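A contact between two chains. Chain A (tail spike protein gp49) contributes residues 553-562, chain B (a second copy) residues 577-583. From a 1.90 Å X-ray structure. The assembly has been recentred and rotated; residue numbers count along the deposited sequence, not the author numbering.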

# COMPACT_ATOMS: atom_id res chain seq x y z
N ARG A 553 -27.29 -43.78 3.39
CA ARG A 553 -27.83 -45.13 3.42
C ARG A 553 -27.45 -45.60 4.83
O ARG A 553 -26.41 -45.20 5.34
N SER A 554 -28.30 -46.39 5.48
CA SER A 554 -27.93 -46.99 6.76
C SER A 554 -27.54 -48.46 6.52
O SER A 554 -26.44 -48.72 6.01
N TYR A 555 -28.43 -49.41 6.85
CA TYR A 555 -28.19 -50.81 6.49
C TYR A 555 -28.38 -51.01 4.99
O TYR A 555 -29.41 -50.64 4.44
N ALA A 556 -27.36 -51.56 4.34
CA ALA A 556 -27.47 -52.00 2.97
C ALA A 556 -27.93 -53.44 3.07
O ALA A 556 -27.15 -54.38 2.89
N GLY A 557 -29.20 -53.61 3.40
CA GLY A 557 -29.71 -54.93 3.73
C GLY A 557 -29.31 -55.34 5.13
O GLY A 557 -30.03 -55.07 6.09
N ASN A 558 -28.17 -56.01 5.26
CA ASN A 558 -27.79 -56.67 6.52
C ASN A 558 -26.59 -56.05 7.24
O ASN A 558 -26.25 -56.45 8.36
N ARG A 559 -25.94 -55.09 6.59
CA ARG A 559 -24.67 -54.53 7.10
C ARG A 559 -24.60 -53.04 6.75
O ARG A 559 -25.07 -52.61 5.69
N VAL A 560 -23.96 -52.27 7.63
CA VAL A 560 -23.71 -50.87 7.31
C VAL A 560 -22.53 -50.77 6.35
O VAL A 560 -22.58 -50.04 5.34
N GLY A 561 -21.46 -51.50 6.66
CA GLY A 561 -20.22 -51.44 5.91
C GLY A 561 -19.28 -50.42 6.51
O GLY A 561 -19.71 -49.39 7.05
N VAL A 562 -17.98 -50.71 6.42
CA VAL A 562 -16.93 -49.85 6.94
C VAL A 562 -16.24 -49.18 5.78
O VAL A 562 -15.73 -49.85 4.87
N LEU B 577 -24.91 -43.64 14.74
CA LEU B 577 -23.98 -44.69 15.17
C LEU B 577 -24.76 -46.01 15.13
O LEU B 577 -25.75 -46.15 15.85
N PHE B 578 -24.33 -46.95 14.28
CA PHE B 578 -25.13 -48.15 13.95
C PHE B 578 -24.23 -49.37 14.13
O PHE B 578 -23.12 -49.39 13.60
N THR B 579 -24.68 -50.40 14.84
CA THR B 579 -23.83 -51.60 14.93
C THR B 579 -23.76 -52.16 13.51
O THR B 579 -24.75 -52.05 12.76
N ASP B 580 -22.62 -52.71 13.10
CA ASP B 580 -22.51 -53.07 11.68
C ASP B 580 -23.53 -54.16 11.31
O ASP B 580 -24.13 -54.13 10.23
N ASP B 581 -23.75 -55.10 12.24
CA ASP B 581 -24.58 -56.27 11.96
C ASP B 581 -26.03 -56.18 12.43
O ASP B 581 -26.80 -57.14 12.27
N GLY B 582 -26.41 -55.05 13.03
CA GLY B 582 -27.79 -54.82 13.43
C GLY B 582 -28.19 -55.45 14.74
O GLY B 582 -29.36 -55.45 15.14
N THR B 583 -27.20 -56.04 15.42
CA THR B 583 -27.39 -56.48 16.80
C THR B 583 -27.61 -55.26 17.71
O THR B 583 -26.93 -54.25 17.55

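What does Asp B580, which has the most area covered by the other stretch, do here? Its CA-to-CB bond runs sideways, but the t rotamer (chi1 -166°) brings the carboxylate nearer to chain A, where OD1 accepts a short hydrogen bond from Gly A561 N at 2.6 Å. The main chain adds a second bond, Val A560 N to Asp B580 O at 3.2 Å, so consecutive amides of chain A are held by one residue. That same carbonyl also receives a CA-H...O contact, with Arg A559 CA 3.2 Å from Asp B580 O.

How does Phe B578 fill its place? It points toward chain A with chi1 m and presents its ring edge to the face of Tyr A555, an offset edge-to-face pair with centroids 5.7 Å apart and planes at 73°. Val A560, also pointing toward its partner and in the t rotamer, packs CG2 3.7 Å from Phe B578 CB. Ser A554 (m) closes in at the ring's tip, its OG 3.4 Å from Phe B578 CZ.

Why does Tyr A555 matter beyond this aromatic pair? Its CB leaves sideways, yet with chi1 m the ring reaches across, and OH donates a hydrogen bond to Thr B579 O at 2.8 Å. The hydroxyl also lies 3.3 Å from Gly B582 CA, close against a residue without a side chain.

How does Arg A559 meet the two aspartates? Its NE stays 4.3 Å from Asp B580 OD2, and water 1 links them, accepting a weak bond from Arg A559 NE (3.1 Å) and donating to Asp B580 OD2 (2.6 Å). The guanidinium lays one face over Asp B581 CB, 3.6 Å from Arg A559 CZ. Water 2 joins Arg A559 NH1 (3.0 Å) to Asp B581 O (2.9 Å).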

# COMPACT_ATOMS: atom_id res chain seq x y z
CB ARG A 553 -27.13 -46.01 2.36
CG ARG A 553 -27.58 -47.48 2.36
CD ARG A 553 -29.03 -47.63 1.81
NE ARG A 553 -29.11 -47.16 0.42
CZ ARG A 553 -30.22 -47.07 -0.30
NH1 ARG A 553 -31.41 -47.40 0.21
NH2 ARG A 553 -30.14 -46.61 -1.54
CB SER A 554 -29.03 -46.79 7.81
OG SER A 554 -29.16 -45.39 8.10
CB TYR A 555 -29.06 -51.78 7.31
CG TYR A 555 -28.64 -51.78 8.78
CD1 TYR A 555 -27.48 -52.44 9.19
CD2 TYR A 555 -29.37 -51.07 9.73
CE1 TYR A 555 -27.06 -52.39 10.55
CE2 TYR A 555 -28.98 -51.01 11.08
CZ TYR A 555 -27.84 -51.68 11.48
OH TYR A 555 -27.46 -51.58 12.80
CB ALA A 556 -26.13 -51.89 2.24
CB ASN A 558 -27.48 -58.16 6.24
CG ASN A 558 -26.35 -58.33 5.22
OD1 ASN A 558 -26.00 -57.38 4.49
ND2 ASN A 558 -25.79 -59.55 5.15
CB ARG A 559 -23.45 -55.24 6.47
CG ARG A 559 -23.24 -56.71 6.90
CD ARG A 559 -22.81 -56.74 8.35
NE ARG A 559 -22.61 -58.09 8.85
CZ ARG A 559 -23.56 -58.96 9.18
NH1 ARG A 559 -24.85 -58.66 9.09
NH2 ARG A 559 -23.21 -60.15 9.65
CB VAL A 560 -23.41 -50.04 8.55
CG1 VAL A 560 -23.09 -48.60 8.11
CG2 VAL A 560 -24.61 -50.05 9.50
CB VAL A 562 -15.89 -50.66 7.75
CG1 VAL A 562 -14.83 -49.72 8.37
CG2 VAL A 562 -16.59 -51.44 8.85
CB LEU B 577 -23.49 -44.41 16.59
CG LEU B 577 -22.47 -45.42 17.15
CD1 LEU B 577 -21.14 -45.28 16.41
CD2 LEU B 577 -22.27 -45.25 18.67
CB PHE B 578 -25.58 -48.14 12.48
CG PHE B 578 -26.71 -47.21 12.16
CD1 PHE B 578 -26.53 -45.83 12.15
CD2 PHE B 578 -27.97 -47.72 11.83
CE1 PHE B 578 -27.57 -44.96 11.82
CE2 PHE B 578 -29.02 -46.87 11.51
CZ PHE B 578 -28.82 -45.48 11.52
CB THR B 579 -24.40 -52.65 15.91
OG1 THR B 579 -25.64 -53.19 15.41
CG2 THR B 579 -24.63 -52.02 17.30
CB ASP B 580 -21.09 -53.51 11.30
CG ASP B 580 -20.88 -53.57 9.78
OD1 ASP B 580 -21.37 -52.66 9.04
OD2 ASP B 580 -20.21 -54.52 9.33
CB ASP B 581 -23.89 -57.57 12.43
CG ASP B 581 -23.88 -57.72 13.95
OD1 ASP B 581 -24.31 -56.79 14.68
OD2 ASP B 581 -23.41 -58.77 14.42
CB THR B 583 -26.16 -57.28 17.28
OG1 THR B 583 -25.97 -58.43 16.43
CG2 THR B 583 -26.34 -57.74 18.72
O HOH W 1 -20.02 -56.96 10.07
O HOH W 2 -26.86 -59.77 11.02